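Local coordinates for protein neuraminidase (Influenza A virus, PDB 4GEZ) that forms a tetrameric, sialidase-like glycoprotein of the viral surface, predicted to remove terminal sialic acid although its putative active site has diverged, at residues S46-V51 with L152-C157; V166-G171 with R180-Q185; Q176-I181 with W192-T197; I200-S205 with P228-T233. All coordinates share one frame; numbering follows the deposited sequence.

Contact 1: S46-V51 with L152-C157; sequences SRRAYV and LPNSEC
Two donors grip Asn154 OD1: a water, 3.0 Å from it, and the backbone N of Ser107. The same water donates to Arg48 O at 3.1 Å, so it ties the strand to the loop. In the beta-propeller fold of neuraminidases, 46-51 lies on the first strand of a four-stranded blade, which turns a corner at Arg48. Residues 152-157 belong to the link leading into the strand 158-160 of another blade, and Cys157 is pinned there by a disulfide to Cys110. Beyond the corner the two backbones run almost parallel, 10° apart. Arg48 lays its aliphatic part on the Asn154 amide, CD 3.4 Å from ND2, with guanidinium and amide planes 20° apart. Tyr50 lies between the chains: its chi1 of 55° sets CG between the backbone N and the carbonyl carbon, and one ring face then lies on the Ser155 backbone, CG being 3.6 Å from Ser155 CA. Its hydroxyl bonds to Ser107 OG, so Ser107 serves both Tyr50 and Asn154. A second water bridges the far end, donating to Val51 O at 2.6 Å and accepting from Glu156 N at 3.0 Å.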
# COMPACT_ATOMS: atom_id res chain seq x y z
N SER A 46 14.53 14.04 -1.38
CA SER A 46 15.64 13.26 -0.85
C SER A 46 17.00 13.76 -1.32
O SER A 46 17.10 14.57 -2.25
CB SER A 46 15.48 11.79 -1.26
OG SER A 46 15.60 11.64 -2.66
N ARG A 47 18.04 13.29 -0.64
CA ARG A 47 19.42 13.51 -1.04
C ARG A 47 20.27 12.36 -0.52
O ARG A 47 19.81 11.59 0.33
CB ARG A 47 19.94 14.86 -0.52
CG ARG A 47 19.87 15.03 0.99
CD ARG A 47 20.46 16.38 1.43
NE ARG A 47 19.68 17.51 0.92
CZ ARG A 47 18.95 18.33 1.68
NH1 ARG A 47 18.91 18.17 3.00
NH2 ARG A 47 18.27 19.33 1.13
N ARG A 48 21.50 12.24 -1.02
CA ARG A 48 22.44 11.22 -0.58
C ARG A 48 21.87 9.80 -0.65
O ARG A 48 22.05 9.01 0.27
CB ARG A 48 22.94 11.52 0.84
CG ARG A 48 23.80 12.76 0.95
CD ARG A 48 24.02 13.14 2.40
NE ARG A 48 24.21 14.58 2.56
CZ ARG A 48 23.55 15.33 3.44
NH1 ARG A 48 22.65 14.78 4.24
NH2 ARG A 48 23.77 16.64 3.51
N ALA A 49 21.18 9.50 -1.74
CA ALA A 49 20.58 8.18 -1.92
C ALA A 49 21.60 7.16 -2.43
O ALA A 49 22.55 7.52 -3.13
CB ALA A 49 19.38 8.25 -2.86
N TYR A 50 21.39 5.89 -2.09
CA TYR A 50 22.21 4.78 -2.57
C TYR A 50 21.36 3.52 -2.57
O TYR A 50 20.23 3.54 -2.09
CB TYR A 50 23.47 4.60 -1.71
CG TYR A 50 23.20 4.41 -0.23
CD1 TYR A 50 23.06 5.50 0.61
CD2 TYR A 50 23.10 3.13 0.32
CE1 TYR A 50 22.81 5.34 1.95
CE2 TYR A 50 22.86 2.96 1.67
CZ TYR A 50 22.71 4.07 2.48
OH TYR A 50 22.47 3.92 3.82
N VAL A 51 21.90 2.42 -3.09
CA VAL A 51 21.14 1.18 -3.23
C VAL A 51 21.79 0.06 -2.44
O VAL A 51 23.02 -0.05 -2.41
CB VAL A 51 21.03 0.79 -4.73
CG1 VAL A 51 20.33 -0.55 -4.90
CG2 VAL A 51 20.28 1.86 -5.49
N LEU A 152 29.43 9.08 7.31
CA LEU A 152 29.28 7.80 6.63
C LEU A 152 29.27 8.10 5.14
O LEU A 152 28.93 9.21 4.73
CB LEU A 152 28.01 7.09 7.11
CG LEU A 152 28.17 6.50 8.51
CD1 LEU A 152 26.84 6.26 9.18
CD2 LEU A 152 28.99 5.23 8.47
N PRO A 153 29.64 7.11 4.31
CA PRO A 153 29.95 7.41 2.91
C PRO A 153 28.73 7.56 2.01
O PRO A 153 28.90 7.88 0.83
CB PRO A 153 30.79 6.21 2.48
CG PRO A 153 30.30 5.09 3.34
CD PRO A 153 29.97 5.71 4.66
N ASN A 154 27.54 7.34 2.55
CA ASN A 154 26.31 7.36 1.76
C ASN A 154 26.35 6.35 0.63
O ASN A 154 26.11 6.68 -0.53
CB ASN A 154 25.98 8.76 1.23
CG ASN A 154 25.87 9.79 2.34
OD1 ASN A 154 25.17 9.57 3.33
ND2 ASN A 154 26.55 10.91 2.18
N SER A 155 26.71 5.12 0.99
CA SER A 155 26.74 3.99 0.08
C SER A 155 26.68 2.71 0.90
O SER A 155 26.96 2.71 2.10
CB SER A 155 28.01 4.02 -0.79
OG SER A 155 27.94 3.03 -1.81
N GLU A 156 26.32 1.62 0.23
CA GLU A 156 26.25 0.29 0.81
C GLU A 156 27.52 -0.07 1.58
O GLU A 156 28.62 0.12 1.07
CB GLU A 156 26.05 -0.71 -0.34
CG GLU A 156 25.65 -2.12 0.02
CD GLU A 156 25.62 -3.02 -1.20
OE1 GLU A 156 26.53 -2.92 -2.04
OE2 GLU A 156 24.66 -3.81 -1.32
N CYS A 157 27.38 -0.56 2.81
CA CYS A 157 28.52 -1.14 3.51
C CYS A 157 28.66 -2.58 3.04
O CYS A 157 27.83 -3.08 2.28
CB CYS A 157 28.36 -1.05 5.04
SG CYS A 157 26.75 -1.54 5.68
O HOH W 1 22.58 8.16 3.20
O HOH W 2 25.32 1.21 -2.61

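Contact 2: V166-G171 with R180-Q185; sequences VIVSDG and RIYELQ. With NAG (2-acetamido-2-deoxy-beta-D-glucopyranose), chain T.
Val166 and Tyr182 face each other as an antiparallel hydrogen-bonded pair in a beta hairpin, the two middle strands of a four-stranded propeller blade. Tyr182 N gives a nearly straight bond to Val166 O (2.9 Å, 177°), while the return bond from Val166 N to Tyr182 O is longer at 3.3 Å. Two residues on, Val168 and Arg180 repeat the exchange more evenly: Val168 N to Arg180 O and Arg180 N to Val168 O are both 2.9 Å, each donor in the carbonyl plane. Between these pairs sits the non-hydrogen-bonded couple Ile167 and Ile181. Ile181 turns its backbone bonds to the next strand, but Ile167 CA still comes 3.2 Å from Arg180 O in a CA-H...O contact, giving that oxygen a second, softer partner.

The polar side chains are satisfied away from the pairing. Ser169 OG bonds to His179 ND1, and Asp170 OD2 takes the backbone N atoms of Ser145 and Arg146. Glu183, a calcium ligand in a structure of this protein though without its ion in this chain, forms a salt bridge through OE1 to Arg191 NE. Arg180 NH1 makes a weak bond to Tyr182 OH, 3.2 Å long, and its guanidinium has further partners on strand 188-194.

On the face shared by Val166, Val168, Arg180 and Tyr182 the cross-strand side-chain touches are apolar, and Phe142 stacks on the Tyr182 ring. Val166 CG1 touches Tyr182 CB and reaches Leu184 CD1. Chi1 of 176° in Val168 leaves CG2 beside the backbone N, where it meets Tyr182 CD1 at 3.6 Å.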
# COMPACT_ATOMS: atom_id res chain seq x y z
N VAL A 166 32.54 -0.90 6.91
CA VAL A 166 32.11 0.43 6.51
C VAL A 166 33.23 1.40 6.82
O VAL A 166 33.97 1.21 7.80
CB VAL A 166 30.78 0.83 7.23
CG1 VAL A 166 30.99 0.87 8.73
CG2 VAL A 166 30.26 2.17 6.73
N ILE A 167 33.39 2.43 6.00
CA ILE A 167 34.43 3.43 6.23
C ILE A 167 33.84 4.68 6.87
O ILE A 167 32.91 5.28 6.34
CB ILE A 167 35.17 3.77 4.92
CG1 ILE A 167 35.97 2.56 4.44
CG2 ILE A 167 36.10 4.96 5.12
CD1 ILE A 167 36.10 2.45 2.94
N VAL A 168 34.39 5.06 8.02
CA VAL A 168 33.89 6.21 8.77
C VAL A 168 34.94 7.30 8.69
O VAL A 168 36.13 7.05 8.92
CB VAL A 168 33.60 5.85 10.25
CG1 VAL A 168 33.18 7.08 11.04
CG2 VAL A 168 32.53 4.77 10.33
N SER A 169 34.51 8.52 8.35
CA SER A 169 35.44 9.64 8.21
C SER A 169 35.25 10.64 9.33
O SER A 169 34.14 10.81 9.84
CB SER A 169 35.24 10.33 6.86
OG SER A 169 35.51 9.45 5.79
N ASP A 170 36.33 11.31 9.72
CA ASP A 170 36.25 12.29 10.80
C ASP A 170 37.25 13.43 10.54
O ASP A 170 38.12 13.32 9.67
CB ASP A 170 36.53 11.60 12.13
CG ASP A 170 36.08 12.42 13.33
OD1 ASP A 170 35.78 13.62 13.16
OD2 ASP A 170 36.03 11.85 14.44
N GLY A 171 37.11 14.52 11.29
CA GLY A 171 37.95 15.69 11.12
C GLY A 171 37.20 16.81 10.41
O GLY A 171 36.52 16.57 9.42
N ARG A 180 38.54 5.44 8.90
CA ARG A 180 38.69 4.15 9.56
C ARG A 180 37.80 3.10 8.94
O ARG A 180 36.69 3.41 8.49
CB ARG A 180 38.32 4.27 11.04
CG ARG A 180 39.23 5.15 11.88
CD ARG A 180 38.68 5.21 13.29
NE ARG A 180 39.37 6.19 14.13
CZ ARG A 180 39.14 6.35 15.42
NH1 ARG A 180 38.24 5.59 16.03
NH2 ARG A 180 39.81 7.26 16.11
N ILE A 181 38.28 1.86 8.93
CA ILE A 181 37.43 0.73 8.59
C ILE A 181 36.86 0.16 9.88
O ILE A 181 37.62 -0.20 10.79
CB ILE A 181 38.21 -0.38 7.88
CG1 ILE A 181 38.89 0.16 6.63
CG2 ILE A 181 37.29 -1.54 7.54
CD1 ILE A 181 39.86 -0.80 5.98
N TYR A 182 35.54 0.10 9.98
CA TYR A 182 34.89 -0.54 11.12
C TYR A 182 34.40 -1.92 10.73
O TYR A 182 33.86 -2.11 9.65
CB TYR A 182 33.73 0.32 11.63
CG TYR A 182 34.16 1.42 12.57
CD1 TYR A 182 34.73 2.59 12.08
CD2 TYR A 182 34.02 1.28 13.94
CE1 TYR A 182 35.13 3.59 12.93
CE2 TYR A 182 34.42 2.28 14.81
CZ TYR A 182 34.97 3.43 14.29
OH TYR A 182 35.38 4.44 15.13
N GLU A 183 34.62 -2.89 11.61
CA GLU A 183 34.11 -4.24 11.41
C GLU A 183 32.96 -4.46 12.37
O GLU A 183 33.11 -4.27 13.58
CB GLU A 183 35.18 -5.30 11.63
CG GLU A 183 34.66 -6.72 11.38
CD GLU A 183 35.66 -7.80 11.73
OE1 GLU A 183 36.88 -7.57 11.57
OE2 GLU A 183 35.22 -8.89 12.15
N LEU A 184 31.81 -4.85 11.84
CA LEU A 184 30.61 -5.01 12.65
C LEU A 184 30.08 -6.43 12.60
O LEU A 184 30.24 -7.14 11.61
CB LEU A 184 29.51 -4.04 12.18
CG LEU A 184 29.92 -2.60 11.89
CD1 LEU A 184 28.75 -1.81 11.31
CD2 LEU A 184 30.41 -1.96 13.16
N GLN A 185 29.43 -6.82 13.69
CA GLN A 185 28.76 -8.10 13.77
C GLN A 185 27.53 -7.95 14.64
O GLN A 185 27.63 -7.48 15.78
CB GLN A 185 29.68 -9.17 14.36
CG GLN A 185 29.40 -10.57 13.85
CD GLN A 185 30.43 -11.59 14.30
OE1 GLN A 185 31.63 -11.29 14.35
NE2 GLN A 185 29.98 -12.79 14.63
C1 NAG T . 25.71 -12.85 15.79
C2 NAG T . 26.55 -13.96 16.43
C3 NAG T . 25.70 -14.56 17.53
C4 NAG T . 24.55 -15.30 16.87
C5 NAG T . 23.83 -14.39 15.88
C6 NAG T . 22.33 -14.39 16.11
C7 NAG T . 27.67 -15.03 14.45
C8 NAG T . 27.85 -16.34 13.76
N2 NAG T . 26.86 -15.05 15.51
O3 NAG T . 25.18 -13.53 18.35
O4 NAG T . 25.09 -16.40 16.17
O5 NAG T . 24.32 -13.07 16.00
O6 NAG T . 21.72 -13.42 15.29
O7 NAG T . 28.25 -14.02 14.03

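Contact 3: Q176-I181 with W192-T197; sequences QSVHRI and WKQLNT. With NAG (2-acetamido-2-deoxy-beta-D-glucopyranose), chain M.
Arg180 runs out alongside Trp192, and each of its side-chain atoms finds something on the neighbouring strand. CB lies 3.5 Å from Lys193 O, and CG passes Gln194 CA at 3.8 Å. With the chain extended from CG to NE, CD passes above the rim of the indole, 3.7 Å from Trp192 CE3. NE points toward Gln194 OE1, which sits at the edge of the guanidinium; the bond is weak, 3.5 Å long. CZ then stands 4.0 Å from the centroid of the Trp192 six-membered ring in a cation-pi contact, the two planes only 16° apart. NH1 lies over the middle of the indole, and NH2 is on the side of Gln194 OE1. This stack decorates the outer hairpin of a propeller blade, where strand 178-185 pairs antiparallel with the outermost strand 188-194. Lys193 and Ile181 exchange both backbone bonds. Further along, Leu195 N bonds to His179 O at 3.1 Å, almost straight. On the face away from the arginine, Ile181 CD1 packs against Leu195 CD2 at 3.9 Å. Beyond it, Asn196 ND2 carries an N-linked NAG, and Thr197 OG1 lies in the plane of the His179 ring at its edge, 3.5 Å from CD2.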
# COMPACT_ATOMS: atom_id res chain seq x y z
N GLN A 176 43.28 17.57 6.82
CA GLN A 176 43.67 16.62 7.85
C GLN A 176 42.48 15.79 8.30
O GLN A 176 42.01 15.90 9.43
CB GLN A 176 44.36 17.32 9.04
CG GLN A 176 43.68 18.59 9.53
CD GLN A 176 44.47 19.26 10.64
OE1 GLN A 176 45.63 18.93 10.89
NE2 GLN A 176 43.83 20.20 11.33
N SER A 177 42.00 14.94 7.40
CA SER A 177 40.86 14.09 7.71
C SER A 177 41.36 12.72 8.15
O SER A 177 42.47 12.31 7.78
CB SER A 177 39.95 13.96 6.48
OG SER A 177 40.62 13.34 5.40
N VAL A 178 40.57 12.02 8.95
CA VAL A 178 40.91 10.65 9.32
C VAL A 178 39.82 9.71 8.83
O VAL A 178 38.65 10.08 8.73
CB VAL A 178 41.13 10.47 10.85
CG1 VAL A 178 42.01 11.57 11.39
CG2 VAL A 178 39.82 10.45 11.58
N HIS A 179 40.22 8.49 8.50
CA HIS A 179 39.31 7.51 7.93
C HIS A 179 39.59 6.15 8.53
O HIS A 179 40.75 5.75 8.68
CB HIS A 179 39.45 7.48 6.41
CG HIS A 179 39.35 8.83 5.78
ND1 HIS A 179 38.15 9.43 5.49
CD2 HIS A 179 40.32 9.71 5.40
CE1 HIS A 179 38.37 10.62 4.95
NE2 HIS A 179 39.68 10.81 4.89
N ARG A 180 38.54 5.44 8.90
CA ARG A 180 38.69 4.15 9.56
C ARG A 180 37.80 3.10 8.94
O ARG A 180 36.69 3.41 8.49
CB ARG A 180 38.32 4.27 11.04
CG ARG A 180 39.23 5.15 11.88
CD ARG A 180 38.68 5.21 13.29
NE ARG A 180 39.37 6.19 14.13
CZ ARG A 180 39.14 6.35 15.42
NH1 ARG A 180 38.24 5.59 16.03
NH2 ARG A 180 39.81 7.26 16.11
N ILE A 181 38.28 1.86 8.93
CA ILE A 181 37.43 0.73 8.59
C ILE A 181 36.86 0.16 9.88
O ILE A 181 37.62 -0.20 10.79
CB ILE A 181 38.21 -0.38 7.88
CG1 ILE A 181 38.89 0.16 6.63
CG2 ILE A 181 37.29 -1.54 7.54
CD1 ILE A 181 39.86 -0.80 5.98
N TRP A 192 38.15 -1.68 14.91
CA TRP A 192 38.30 -0.69 13.85
C TRP A 192 39.77 -0.47 13.55
O TRP A 192 40.63 -0.76 14.37
CB TRP A 192 37.61 0.62 14.24
CG TRP A 192 38.03 1.17 15.55
CD1 TRP A 192 37.35 1.07 16.72
CD2 TRP A 192 39.21 1.92 15.83
NE1 TRP A 192 38.03 1.71 17.72
CE2 TRP A 192 39.18 2.24 17.20
CE3 TRP A 192 40.29 2.36 15.06
CZ2 TRP A 192 40.19 2.97 17.82
CZ3 TRP A 192 41.29 3.09 15.68
CH2 TRP A 192 41.24 3.38 17.04
N LYS A 193 40.05 0.04 12.36
CA LYS A 193 41.41 0.22 11.88
C LYS A 193 41.54 1.58 11.24
O LYS A 193 40.81 1.89 10.30
CB LYS A 193 41.71 -0.88 10.85
CG LYS A 193 43.12 -0.91 10.29
CD LYS A 193 44.08 -1.59 11.23
CE LYS A 193 44.65 -2.81 10.56
NZ LYS A 193 45.59 -2.44 9.50
N GLN A 194 42.46 2.40 11.75
CA GLN A 194 42.68 3.70 11.13
C GLN A 194 43.69 3.54 10.00
O GLN A 194 44.74 2.93 10.17
CB GLN A 194 43.18 4.74 12.14
CG GLN A 194 43.36 6.12 11.51
CD GLN A 194 43.40 7.25 12.52
OE1 GLN A 194 42.55 7.35 13.41
NE2 GLN A 194 44.39 8.12 12.39
N LEU A 195 43.35 4.10 8.85
CA LEU A 195 44.21 4.02 7.69
C LEU A 195 45.15 5.21 7.69
O LEU A 195 44.80 6.29 8.17
CB LEU A 195 43.38 4.00 6.40
CG LEU A 195 42.29 2.93 6.35
CD1 LEU A 195 41.49 3.00 5.06
CD2 LEU A 195 42.92 1.57 6.52
N ASN A 196 46.35 5.00 7.18
CA ASN A 196 47.27 6.09 6.91
C ASN A 196 46.89 6.75 5.59
O ASN A 196 47.24 6.28 4.51
CB ASN A 196 48.71 5.57 6.91
CG ASN A 196 49.73 6.62 6.49
OD1 ASN A 196 49.66 7.78 6.91
ND2 ASN A 196 50.71 6.19 5.71
N THR A 197 46.14 7.85 5.70
CA THR A 197 45.65 8.57 4.52
C THR A 197 46.33 9.93 4.43
O THR A 197 45.84 10.83 3.75
CB THR A 197 44.11 8.79 4.57
OG1 THR A 197 43.76 9.52 5.76
CG2 THR A 197 43.36 7.46 4.54
C1 NAG M . 51.66 7.23 5.41
C2 NAG M . 53.08 7.11 5.97
C3 NAG M . 53.97 8.27 5.53
C4 NAG M . 53.90 8.44 4.02
C5 NAG M . 52.45 8.60 3.58
C6 NAG M . 52.37 8.67 2.06
C7 NAG M . 53.24 5.85 8.05
C8 NAG M . 53.23 5.87 9.55
N2 NAG M . 53.06 7.01 7.43
O3 NAG M . 55.30 8.02 5.92
O4 NAG M . 54.63 9.57 3.62
O5 NAG M . 51.67 7.50 4.01
O6 NAG M . 52.12 7.38 1.55
O7 NAG M . 53.40 4.79 7.44

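Contact 4: I200-S205 with P228-T233; sequences INFEYS and PLLRFT. With FUC (alpha-L-fucopyranose), chain B.
Residues 200-205 are mostly irregular chain ahead of a corner at Tyr204, where phi and psi are 52° and 43°; 228-233 enters a strand at Leu229. The backbones do not pair: the closest CA pair is Phe202 CA and Pro228 CA, 6.9 Å apart, and the backbone bonds of Pro228 and Leu230 go instead to Gly218 and Cys216 on strand 213-219. Phe202 spans the distance. Chi1 of -159° puts its CG anti to the backbone N and carries the ring out to the other segment. CD2 meets Pro228 CG at 3.6 Å, CE2 lies the same distance from Pro228 O, and CZ ends 3.8 Å from Leu230 CB, with the two side chains crossing at about a right angle. Ile200 adds to the proline's cover, CD1 to Pro228 CB being 4.0 Å, while its CG1 touches the methyl C6 of the glycan fucose at 3.7 Å. The fucose methyl thus extends the apolar patch outward.

This is a blade-to-blade connection of the propeller beside a calcium site. Asn201 faces away from the strand, and both ends of its amide are bonded: ND2 gives a 3.2 Å bond to the anti lone pair of Glu203 OE2 and another to Ser177 OG, and OD1 accepts from Leu221 N, next to the calcium ligand Asn220. Asp224, another ligand, has its side chain about 5 Å from that of Pro228. Since the side chains that meet across the contact are apolar, their fit rests on shape rather than on directed bonds, and the directional bonds of Asn201, Pro228 and Leu230 are made elsewhere.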
# COMPACT_ATOMS: atom_id res chain seq x y z
N ILE A 200 46.39 12.77 1.53
CA ILE A 200 45.16 12.73 0.73
C ILE A 200 43.89 12.88 1.58
O ILE A 200 43.96 13.00 2.81
CB ILE A 200 45.03 11.41 -0.07
CG1 ILE A 200 44.70 10.23 0.84
CG2 ILE A 200 46.29 11.16 -0.90
CD1 ILE A 200 44.23 8.98 0.10
N ASN A 201 42.75 12.84 0.91
CA ASN A 201 41.43 12.87 1.55
C ASN A 201 40.59 11.76 0.94
O ASN A 201 40.63 11.55 -0.28
CB ASN A 201 40.76 14.24 1.35
CG ASN A 201 39.29 14.24 1.73
OD1 ASN A 201 38.42 14.38 0.87
ND2 ASN A 201 39.01 14.06 3.02
N PHE A 202 39.84 11.03 1.77
CA PHE A 202 39.13 9.84 1.30
C PHE A 202 37.66 9.84 1.71
O PHE A 202 37.26 9.12 2.62
CB PHE A 202 39.81 8.57 1.82
CG PHE A 202 39.48 7.34 1.02
CD1 PHE A 202 38.32 6.61 1.27
CD2 PHE A 202 40.34 6.90 0.02
CE1 PHE A 202 38.02 5.47 0.54
CE2 PHE A 202 40.05 5.76 -0.72
CZ PHE A 202 38.89 5.05 -0.46
N GLU A 203 36.86 10.67 1.04
CA GLU A 203 35.44 10.75 1.35
C GLU A 203 34.56 9.93 0.40
O GLU A 203 35.04 9.41 -0.61
CB GLU A 203 34.98 12.21 1.35
CG GLU A 203 35.82 13.10 2.26
CD GLU A 203 35.52 12.88 3.73
OE1 GLU A 203 34.44 12.33 4.05
OE2 GLU A 203 36.38 13.24 4.56
N TYR A 204 33.29 9.80 0.76
CA TYR A 204 32.26 9.20 -0.09
C TYR A 204 32.63 7.81 -0.63
O TYR A 204 32.37 7.50 -1.80
CB TYR A 204 31.92 10.14 -1.26
CG TYR A 204 31.62 11.57 -0.87
CD1 TYR A 204 30.94 11.87 0.30
CD2 TYR A 204 32.03 12.63 -1.68
CE1 TYR A 204 30.67 13.18 0.66
CE2 TYR A 204 31.76 13.94 -1.34
CZ TYR A 204 31.08 14.21 -0.16
OH TYR A 204 30.81 15.51 0.19
N SER A 205 33.20 6.97 0.23
CA SER A 205 33.60 5.62 -0.17
C SER A 205 32.43 4.81 -0.72
O SER A 205 31.38 4.72 -0.10
CB SER A 205 34.20 4.86 1.02
OG SER A 205 35.19 5.63 1.68
N PRO A 228 41.21 8.23 -5.21
CA PRO A 228 42.00 7.29 -4.42
C PRO A 228 41.30 5.94 -4.34
O PRO A 228 40.07 5.87 -4.31
CB PRO A 228 42.04 7.94 -3.03
CG PRO A 228 40.84 8.85 -2.99
CD PRO A 228 40.71 9.36 -4.40
N LEU A 229 42.09 4.88 -4.32
CA LEU A 229 41.56 3.52 -4.31
C LEU A 229 42.02 2.80 -3.06
O LEU A 229 43.13 3.00 -2.57
CB LEU A 229 42.01 2.76 -5.56
CG LEU A 229 41.08 2.75 -6.78
CD1 LEU A 229 40.51 4.11 -7.10
CD2 LEU A 229 41.85 2.25 -7.98
N LEU A 230 41.14 1.95 -2.54
CA LEU A 230 41.42 1.18 -1.33
C LEU A 230 41.14 -0.29 -1.58
O LEU A 230 40.12 -0.64 -2.18
CB LEU A 230 40.56 1.70 -0.18
CG LEU A 230 40.57 0.98 1.17
CD1 LEU A 230 41.92 1.13 1.87
CD2 LEU A 230 39.45 1.48 2.06
N ARG A 231 42.04 -1.15 -1.12
CA ARG A 231 41.83 -2.59 -1.20
C ARG A 231 42.11 -3.17 0.17
O ARG A 231 43.17 -2.89 0.75
CB ARG A 231 42.78 -3.23 -2.22
CG ARG A 231 42.80 -2.54 -3.57
CD ARG A 231 43.93 -3.05 -4.43
NE ARG A 231 43.97 -2.38 -5.73
CZ ARG A 231 45.00 -2.43 -6.57
NH1 ARG A 231 46.07 -3.15 -6.27
NH2 ARG A 231 44.94 -1.78 -7.72
N PHE A 232 41.19 -3.96 0.70
CA PHE A 232 41.42 -4.61 1.98
C PHE A 232 40.72 -5.95 2.16
O PHE A 232 39.84 -6.32 1.39
CB PHE A 232 41.13 -3.66 3.15
CG PHE A 232 39.69 -3.27 3.29
CD1 PHE A 232 39.24 -2.10 2.71
CD2 PHE A 232 38.81 -4.04 4.03
CE1 PHE A 232 37.93 -1.71 2.84
CE2 PHE A 232 37.50 -3.65 4.17
CZ PHE A 232 37.06 -2.49 3.58
N THR A 233 41.14 -6.67 3.20
CA THR A 233 40.66 -8.02 3.47
C THR A 233 39.82 -8.07 4.75
O THR A 233 39.69 -7.06 5.45
CB THR A 233 41.83 -9.00 3.63
OG1 THR A 233 42.62 -8.63 4.77
CG2 THR A 233 42.71 -8.98 2.39
C1 FUC B . 51.41 7.50 0.30
C2 FUC B . 51.28 6.10 -0.36
C3 FUC B . 50.23 5.27 0.38
C4 FUC B . 48.89 6.02 0.38
C5 FUC B . 49.09 7.37 1.09
C6 FUC B . 47.84 8.25 1.11
O2 FUC B . 52.52 5.41 -0.43
O3 FUC B . 50.03 4.01 -0.28
O4 FUC B . 48.47 6.24 -0.97
O5 FUC B . 50.15 8.14 0.44

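Along the chain contact 1 closes before the others open. Contacts 2 and 3 then share strand 178-185, their centres 8 Å apart, and pair three neighbouring strands of one four-stranded blade. Contact 4 follows, bringing the connection after that blade against strand 229-233 of the next; its centre is 9 Å from that of contact 3, and His179 packs on Phe202 between them. Contact 1 lies nearest the middle of the chain, 15 Å from contact 2 by centres, yet Leu152 and Pro153 touch Val166 and Ile167, and Pro153 also meets Ser205 of contact 4. Packing is thus continuous from the propeller's interior to its glycosylated rim.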